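Long-range contact in glucuronoarabinoxylan endo-1,4-beta-xylanase (Clostridium papyrosolvens, PDB 4FMV), which probably hydrolyses internal beta-1,4 linkages of xylan-type plant polysaccharides, this chain being the family 30 catalytic part of a longer modular enzyme: residues Q14-W25 against N258-W269. Numbering follows the deposited sequence.
Sequences QEIRGFGASSAW and NMNAYIYWWITW
Asn-260 and Gln-14 secure the start of this parallel strand pairing with their side-chain amides. Asn-260 ND2 meets Glu-15 O at 2.8 Å, nearly straight (175°) and in the planes of both amide and carbonyl; a water joins the same ND2 to Glu-15 N, and OD1 turns to Leu-228 N of the strand beyond. Gln-14 folds back at chi2 (-92°), which carries NE2 to Met-259 O at 2.8 Å, while its OE1 and Asn-258 OD1 both accept from Arg-300. In the middle the backbones take over: Tyr-264 N donates to Gly-20 O, and a beta bulge then shifts the register so that Ser-22 N donates to Trp-265 O. Phe-19 and Tyr-262 share one face of the sheet, crossing at about a right angle, with Phe-19 CD2 4.1 Å from Tyr-262 CB. Past the bulge aromatics dominate. Trp-265 NE1 and Trp-269 CD1 lie over opposite faces of the Trp-266 indole, each offset toward its rim, and Trp-25 CZ3 comes to the edge of the Trp-265 ring, 3.8 Å from CH2. Ala-24 CB packs against Trp-265 CH2 at 3.6 Å. Since strand 11-22 is the first of the (beta/alpha)8 barrel and strand 261-266 the last, this pairing closes the cylinder: side-chain amides satisfy backbone carbonyls at one end, and indole packing joins the far ends of the two strands and what follows them.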
ATOM      1  N   GLN A  14      -3.272  -1.316  14.865  1.00 15.38           N
ATOM      2  CA  GLN A  14      -2.268  -0.537  14.133  1.00 13.20           C
ATOM      3  C   GLN A  14      -2.727   0.855  13.650  1.00 12.85           C
ATOM      4  O   GLN A  14      -3.907   1.104  13.404  1.00 12.85           O
ATOM      5  CB  GLN A  14      -1.782  -1.323  12.911  1.00 13.23           C
ATOM      6  CG  GLN A  14      -2.674  -1.197  11.667  1.00 13.46           C
ATOM      7  CD  GLN A  14      -3.755  -2.290  11.566  1.00 12.98           C
ATOM      8  OE1 GLN A  14      -4.268  -2.777  12.569  1.00 12.24           O
ATOM      9  NE2 GLN A  14      -4.101  -2.658  10.344  1.00  7.76           N
ATOM     10  N   GLU A  15      -1.770   1.769  13.550  1.00 13.48           N
ATOM     11  CA  GLU A  15      -2.018   3.095  13.008  1.00 14.75           C
ATOM     12  C   GLU A  15      -2.069   3.029  11.486  1.00 16.98           C
ATOM     13  O   GLU A  15      -1.310   2.286  10.860  1.00 19.95           O
ATOM     14  CB  GLU A  15      -0.904   4.046  13.433  1.00 21.84           C
ATOM     15  CG  GLU A  15      -1.088   5.472  12.922  1.00 28.19           C
ATOM     16  CD  GLU A  15      -0.009   6.405  13.444  1.00 35.31           C
ATOM     17  OE1 GLU A  15       0.871   5.932  14.197  1.00 41.07           O
ATOM     18  OE2 GLU A  15      -0.036   7.603  13.107  1.00 34.32           O
ATOM     19  N   ILE A  16      -2.977   3.785  10.887  1.00 12.85           N
ATOM     20  CA  ILE A  16      -3.107   3.764   9.434  1.00 12.77           C
ATOM     21  C   ILE A  16      -2.205   4.810   8.797  1.00 13.79           C
ATOM     22  O   ILE A  16      -2.305   5.997   9.105  1.00 12.76           O
ATOM     23  CB  ILE A  16      -4.562   3.987   8.996  1.00 11.26           C
ATOM     24  CG1 ILE A  16      -5.472   2.924   9.634  1.00 11.38           C
ATOM     25  CG2 ILE A  16      -4.669   3.929   7.479  1.00  8.53           C
ATOM     26  CD1 ILE A  16      -5.054   1.506   9.271  1.00 13.34           C
ATOM     27  N   ARG A  17      -1.284   4.359   7.948  1.00 12.06           N
ATOM     28  CA  ARG A  17      -0.446   5.275   7.194  1.00  8.27           C
ATOM     29  C   ARG A  17      -1.187   5.802   5.954  1.00 12.34           C
ATOM     30  O   ARG A  17      -1.069   6.979   5.602  1.00 10.70           O
ATOM     31  CB  ARG A  17       0.882   4.618   6.808  1.00 10.10           C
ATOM     32  CG  ARG A  17       1.851   5.522   6.016  1.00 12.09           C
ATOM     33  CD  ARG A  17       2.174   6.795   6.786  1.00 17.33           C
ATOM     34  NE  ARG A  17       2.426   6.468   8.178  1.00 21.48           N
ATOM     35  CZ  ARG A  17       2.367   7.335   9.176  1.00 26.83           C
ATOM     36  NH1 ARG A  17       2.078   8.609   8.943  1.00 27.95           N
ATOM     37  NH2 ARG A  17       2.599   6.924  10.411  1.00 29.41           N
ATOM     38  N   GLY A  18      -1.949   4.930   5.293  1.00 10.21           N
ATOM     39  CA  GLY A  18      -2.718   5.358   4.138  1.00 11.47           C
ATOM     40  C   GLY A  18      -2.934   4.283   3.098  1.00 12.19           C
ATOM     41  O   GLY A  18      -2.706   3.094   3.359  1.00 10.41           O
ATOM     42  N   PHE A  19      -3.388   4.706   1.917  1.00  9.76           N
ATOM     43  CA  PHE A  19      -3.773   3.796   0.838  1.00  8.96           C
ATOM     44  C   PHE A  19      -3.489   4.523  -0.449  1.00  8.68           C
ATOM     45  O   PHE A  19      -3.579   5.738  -0.490  1.00  9.59           O
ATOM     46  CB  PHE A  19      -5.282   3.491   0.875  1.00 11.54           C
ATOM     47  CG  PHE A  19      -5.740   2.831   2.148  1.00  9.35           C
ATOM     48  CD1 PHE A  19      -6.087   3.599   3.243  1.00  7.77           C
ATOM     49  CD2 PHE A  19      -5.822   1.443   2.238  1.00  7.68           C
ATOM     50  CE1 PHE A  19      -6.501   3.005   4.424  1.00 10.49           C
ATOM     51  CE2 PHE A  19      -6.219   0.834   3.408  1.00 10.01           C
ATOM     52  CZ  PHE A  19      -6.563   1.613   4.508  1.00 11.76           C
ATOM     53  N   GLY A  20      -3.174   3.808  -1.517  1.00 10.80           N
ATOM     54  CA  GLY A  20      -2.756   4.498  -2.729  1.00 10.36           C
ATOM     55  C   GLY A  20      -2.461   3.543  -3.863  1.00 10.94           C
ATOM     56  O   GLY A  20      -2.951   2.412  -3.877  1.00 10.02           O
ATOM     57  N   ALA A  21      -1.651   4.011  -4.812  1.00  8.13           N
ATOM     58  CA  ALA A  21      -1.353   3.269  -6.026  1.00  7.66           C
ATOM     59  C   ALA A  21       0.018   3.697  -6.538  1.00  6.75           C
ATOM     60  O   ALA A  21       0.730   4.460  -5.874  1.00  8.62           O
ATOM     61  CB  ALA A  21      -2.440   3.551  -7.081  1.00  7.57           C
ATOM     62  N   SER A  22       0.386   3.251  -7.732  1.00  6.64           N
ATOM     63  CA  SER A  22       1.698   3.589  -8.259  1.00  8.58           C
ATOM     64  C   SER A  22       1.624   4.311  -9.606  1.00  7.95           C
ATOM     65  O   SER A  22       0.806   3.976 -10.454  1.00  9.10           O
ATOM     66  CB  SER A  22       2.557   2.326  -8.386  1.00 10.64           C
ATOM     67  OG  SER A  22       3.835   2.632  -8.922  1.00  8.25           O
ATOM     68  N   SER A  23       2.483   5.305  -9.785  1.00  7.46           N
ATOM     69  CA  SER A  23       2.645   5.988 -11.077  1.00  8.00           C
ATOM     70  C   SER A  23       3.744   5.358 -11.957  1.00  8.61           C
ATOM     71  O   SER A  23       4.120   5.927 -12.986  1.00  8.36           O
ATOM     72  CB  SER A  23       2.887   7.493 -10.882  1.00  8.64           C
ATOM     73  OG  SER A  23       3.947   7.744  -9.970  1.00  7.76           O
ATOM     74  N   ALA A  24       4.304   4.223 -11.525  1.00  7.72           N
ATOM     75  CA  ALA A  24       5.381   3.557 -12.281  1.00  7.26           C
ATOM     76  C   ALA A  24       5.002   3.321 -13.731  1.00  8.06           C
ATOM     77  O   ALA A  24       3.920   2.825 -14.013  1.00 11.68           O
ATOM     78  CB  ALA A  24       5.733   2.199 -11.626  1.00  4.94           C
ATOM     79  N   TRP A  25       5.893   3.690 -14.648  1.00 10.37           N
ATOM     80  CA  TRP A  25       5.686   3.509 -16.090  1.00 10.35           C
ATOM     81  C   TRP A  25       4.415   4.179 -16.631  1.00 12.31           C
ATOM     82  O   TRP A  25       3.932   3.827 -17.703  1.00 13.52           O
ATOM     83  CB  TRP A  25       5.674   2.021 -16.448  1.00 11.22           C
ATOM     84  CG  TRP A  25       7.039   1.379 -16.439  1.00 14.95           C
ATOM     85  CD1 TRP A  25       8.117   1.714 -17.232  1.00 16.82           C
ATOM     86  CD2 TRP A  25       7.474   0.287 -15.612  1.00 13.89           C
ATOM     87  NE1 TRP A  25       9.185   0.899 -16.931  1.00 16.00           N
ATOM     88  CE2 TRP A  25       8.814   0.007 -15.957  1.00 14.24           C
ATOM     89  CE3 TRP A  25       6.852  -0.496 -14.617  1.00  8.41           C
ATOM     90  CZ2 TRP A  25       9.555  -1.023 -15.335  1.00 15.04           C
ATOM     91  CZ3 TRP A  25       7.593  -1.515 -14.009  1.00 11.57           C
ATOM     92  CH2 TRP A  25       8.929  -1.759 -14.365  1.00 12.90           C
ATOM     93  N   ASN A 258      -2.561  -6.750   9.969  1.00 10.86           N
ATOM     94  CA  ASN A 258      -2.298  -5.568  10.810  1.00 11.00           C
ATOM     95  C   ASN A 258      -1.417  -4.536  10.103  1.00 11.49           C
ATOM     96  O   ASN A 258      -0.658  -3.788  10.721  1.00 12.99           O
ATOM     97  CB  ASN A 258      -1.712  -5.944  12.176  1.00 13.53           C
ATOM     98  CG  ASN A 258      -2.742  -6.581  13.089  1.00 17.90           C
ATOM     99  OD1 ASN A 258      -3.507  -5.892  13.764  1.00 17.58           O
ATOM    100  ND2 ASN A 258      -2.776  -7.904  13.104  1.00 21.15           N
ATOM    101  N   MET A 259      -1.558  -4.467   8.795  1.00  9.68           N
ATOM    102  CA  MET A 259      -0.679  -3.610   8.017  1.00  8.90           C
ATOM    103  C   MET A 259      -1.055  -2.154   8.136  1.00 10.20           C
ATOM    104  O   MET A 259      -2.223  -1.820   8.386  1.00 13.44           O
ATOM    105  CB  MET A 259      -0.646  -4.083   6.572  1.00 10.00           C
ATOM    106  CG  MET A 259      -0.103  -5.513   6.533  1.00 11.66           C
ATOM    107  SD  MET A 259       0.416  -6.004   4.917  1.00 16.63           S
ATOM    108  CE  MET A 259       1.315  -7.506   5.345  1.00 14.98           C
ATOM    109  N   ASN A 260      -0.049  -1.287   8.002  1.00  8.99           N
ATOM    110  CA  ASN A 260      -0.265   0.149   8.102  1.00  7.97           C
ATOM    111  C   ASN A 260      -0.761   0.766   6.799  1.00 11.58           C
ATOM    112  O   ASN A 260      -1.338   1.847   6.799  1.00 12.52           O
ATOM    113  CB  ASN A 260       1.021   0.838   8.586  1.00  6.60           C
ATOM    114  CG  ASN A 260       1.545   0.245   9.889  1.00 11.45           C
ATOM    115  OD1 ASN A 260       2.484  -0.537   9.884  1.00 10.28           O
ATOM    116  ND2 ASN A 260       0.920   0.599  11.007  1.00 13.84           N
ATOM    117  N   ALA A 261      -0.529   0.083   5.678  1.00 13.82           N
ATOM    118  CA  ALA A 261      -0.889   0.632   4.374  1.00  9.76           C
ATOM    119  C   ALA A 261      -1.143  -0.476   3.347  1.00 10.98           C
ATOM    120  O   ALA A 261      -0.585  -1.566   3.461  1.00 10.29           O
ATOM    121  CB  ALA A 261       0.227   1.545   3.873  1.00  5.49           C
ATOM    122  N   TYR A 262      -1.974  -0.189   2.347  1.00 10.09           N
ATOM    123  CA  TYR A 262      -2.182  -1.107   1.225  1.00 11.42           C
ATOM    124  C   TYR A 262      -2.085  -0.269  -0.048  1.00 11.63           C
ATOM    125  O   TYR A 262      -2.891   0.647  -0.267  1.00 11.76           O
ATOM    126  CB  TYR A 262      -3.540  -1.816   1.331  1.00 10.72           C
ATOM    127  CG  TYR A 262      -3.815  -2.862   0.239  1.00  8.96           C
ATOM    128  CD1 TYR A 262      -4.160  -2.475  -1.055  1.00  9.29           C
ATOM    129  CD2 TYR A 262      -3.758  -4.220   0.521  1.00  9.19           C
ATOM    130  CE1 TYR A 262      -4.442  -3.408  -2.035  1.00 10.43           C
ATOM    131  CE2 TYR A 262      -4.020  -5.175  -0.470  1.00 11.99           C
ATOM    132  CZ  TYR A 262      -4.352  -4.753  -1.747  1.00 11.10           C
ATOM    133  OH  TYR A 262      -4.623  -5.689  -2.730  1.00 10.41           O
ATOM    134  N   ILE A 263      -1.092  -0.561  -0.886  0.50  9.68           N
ATOM    135  CA  ILE A 263      -0.843   0.253  -2.073  0.50  8.59           C
ATOM    136  C   ILE A 263      -1.002  -0.580  -3.337  0.50  8.72           C
ATOM    137  O   ILE A 263      -0.309  -1.573  -3.527  0.50  6.84           O
ATOM    138  CB  ILE A 263       0.574   0.889  -2.056  0.50  7.01           C
ATOM    139  CG1 ILE A 263       0.742   1.839  -0.867  0.50  6.29           C
ATOM    140  CG2 ILE A 263       0.871   1.626  -3.371  0.50  6.37           C
ATOM    141  CD1 ILE A 263       1.625   1.287   0.261  0.50  2.91           C
ATOM    142  N   TYR A 264      -1.931  -0.165  -4.190  1.00  6.22           N
ATOM    143  CA  TYR A 264      -2.196  -0.814  -5.464  1.00 10.34           C
ATOM    144  C   TYR A 264      -1.000  -0.641  -6.420  1.00  9.16           C
ATOM    145  O   TYR A 264      -0.142   0.213  -6.238  1.00  8.93           O
ATOM    146  CB  TYR A 264      -3.501  -0.244  -6.093  1.00  8.14           C
ATOM    147  CG  TYR A 264      -4.125  -1.096  -7.188  1.00  9.23           C
ATOM    148  CD1 TYR A 264      -5.052  -2.089  -6.881  1.00  9.42           C
ATOM    149  CD2 TYR A 264      -3.799  -0.896  -8.537  1.00  7.69           C
ATOM    150  CE1 TYR A 264      -5.629  -2.867  -7.878  1.00 11.23           C
ATOM    151  CE2 TYR A 264      -4.365  -1.688  -9.549  1.00  7.54           C
ATOM    152  CZ  TYR A 264      -5.281  -2.664  -9.206  1.00 12.06           C
ATOM    153  OH  TYR A 264      -5.835  -3.464 -10.179  1.00 11.44           O
ATOM    154  N   TRP A 265      -0.974  -1.466  -7.449  1.00  7.58           N
ATOM    155  CA  TRP A 265      -0.021  -1.362  -8.543  1.00  8.39           C
ATOM    156  C   TRP A 265      -0.398  -0.151  -9.445  1.00 11.48           C
ATOM    157  O   TRP A 265      -0.999   0.822  -8.966  1.00 12.44           O
ATOM    158  CB  TRP A 265       0.068  -2.707  -9.284  1.00  7.06           C
ATOM    159  CG  TRP A 265       1.024  -2.797 -10.438  1.00  9.90           C
ATOM    160  CD1 TRP A 265       0.833  -3.515 -11.587  1.00 10.73           C
ATOM    161  CD2 TRP A 265       2.317  -2.172 -10.571  1.00 11.60           C
ATOM    162  NE1 TRP A 265       1.915  -3.369 -12.425  1.00 10.72           N
ATOM    163  CE2 TRP A 265       2.837  -2.550 -11.828  1.00 12.29           C
ATOM    164  CE3 TRP A 265       3.078  -1.329  -9.759  1.00 11.69           C
ATOM    165  CZ2 TRP A 265       4.081  -2.111 -12.288  1.00 13.26           C
ATOM    166  CZ3 TRP A 265       4.320  -0.895 -10.218  1.00  9.79           C
ATOM    167  CH2 TRP A 265       4.805  -1.287 -11.472  1.00  9.09           C
ATOM    168  N   TRP A 266       0.144  -0.107 -10.655  1.00  8.21           N
ATOM    169  CA  TRP A 266       0.130   1.094 -11.478  1.00  6.35           C
ATOM    170  C   TRP A 266      -1.231   1.637 -11.931  1.00 11.24           C
ATOM    171  O   TRP A 266      -2.242   0.916 -11.996  1.00  9.68           O
ATOM    172  CB  TRP A 266       1.086   0.921 -12.678  1.00  7.35           C
ATOM    173  CG  TRP A 266       0.784  -0.240 -13.588  1.00 10.75           C
ATOM    174  CD1 TRP A 266      -0.343  -1.035 -13.595  1.00 12.66           C
ATOM    175  CD2 TRP A 266       1.639  -0.752 -14.622  1.00 13.96           C
ATOM    176  NE1 TRP A 266      -0.238  -1.999 -14.580  1.00 12.79           N
ATOM    177  CE2 TRP A 266       0.969  -1.849 -15.219  1.00 14.37           C
ATOM    178  CE3 TRP A 266       2.903  -0.389 -15.097  1.00 15.90           C
ATOM    179  CZ2 TRP A 266       1.521  -2.573 -16.272  1.00 14.53           C
ATOM    180  CZ3 TRP A 266       3.459  -1.115 -16.143  1.00 17.32           C
ATOM    181  CH2 TRP A 266       2.763  -2.192 -16.723  1.00 17.35           C
ATOM    182  N   ILE A 267      -1.250   2.938 -12.237  1.00 10.59           N
ATOM    183  CA  ILE A 267      -2.508   3.640 -12.420  1.00 10.03           C
ATOM    184  C   ILE A 267      -3.092   3.568 -13.827  1.00 11.65           C
ATOM    185  O   ILE A 267      -4.181   3.005 -13.993  1.00 13.26           O
ATOM    186  CB  ILE A 267      -2.462   5.113 -11.949  1.00 11.18           C
ATOM    187  CG1 ILE A 267      -2.273   5.184 -10.427  1.00  8.14           C
ATOM    188  CG2 ILE A 267      -3.748   5.812 -12.345  1.00  6.66           C
ATOM    189  CD1 ILE A 267      -1.646   6.511  -9.944  1.00  6.54           C
ATOM    190  N   THR A 268      -2.438   4.099 -14.856  1.00 10.12           N
ATOM    191  CA  THR A 268      -3.247   4.131 -16.069  1.00  9.88           C
ATOM    192  C   THR A 268      -2.843   2.978 -16.970  1.00  8.85           C
ATOM    193  O   THR A 268      -2.220   3.161 -18.012  1.00 10.29           O
ATOM    194  CB  THR A 268      -2.889   5.455 -16.795  1.00 15.95           C
ATOM    195  OG1 THR A 268      -1.458   5.614 -16.806  1.00 10.95           O
ATOM    196  CG2 THR A 268      -3.473   6.659 -16.027  1.00 12.52           C
ATOM    197  N   TRP A 269      -3.497   1.860 -16.695  1.00 10.25           N
ATOM    198  CA  TRP A 269      -3.270   0.571 -17.346  1.00 12.82           C
ATOM    199  C   TRP A 269      -4.566  -0.214 -17.210  1.00 13.73           C
ATOM    200  O   TRP A 269      -5.296   0.024 -16.257  1.00 17.29           O
ATOM    201  CB  TRP A 269      -2.109  -0.149 -16.668  1.00 11.54           C
ATOM    202  CG  TRP A 269      -0.786   0.507 -16.941  1.00 15.22           C
ATOM    203  CD1 TRP A 269      -0.168   1.477 -16.198  1.00 16.47           C
ATOM    204  CD2 TRP A 269       0.085   0.230 -18.042  1.00 17.88           C
ATOM    205  NE1 TRP A 269       1.033   1.828 -16.779  1.00 18.19           N
ATOM    206  CE2 TRP A 269       1.218   1.066 -17.903  1.00 18.93           C
ATOM    207  CE3 TRP A 269       0.020  -0.647 -19.132  1.00 19.97           C
ATOM    208  CZ2 TRP A 269       2.268   1.053 -18.813  1.00 19.90           C
ATOM    209  CZ3 TRP A 269       1.067  -0.655 -20.039  1.00 22.83           C
ATOM    210  CH2 TRP A 269       2.175   0.187 -19.873  1.00 22.19           C
TER
HETATM  211  O   HOH W   1       0.968   0.804  14.014  1.00 18.07           O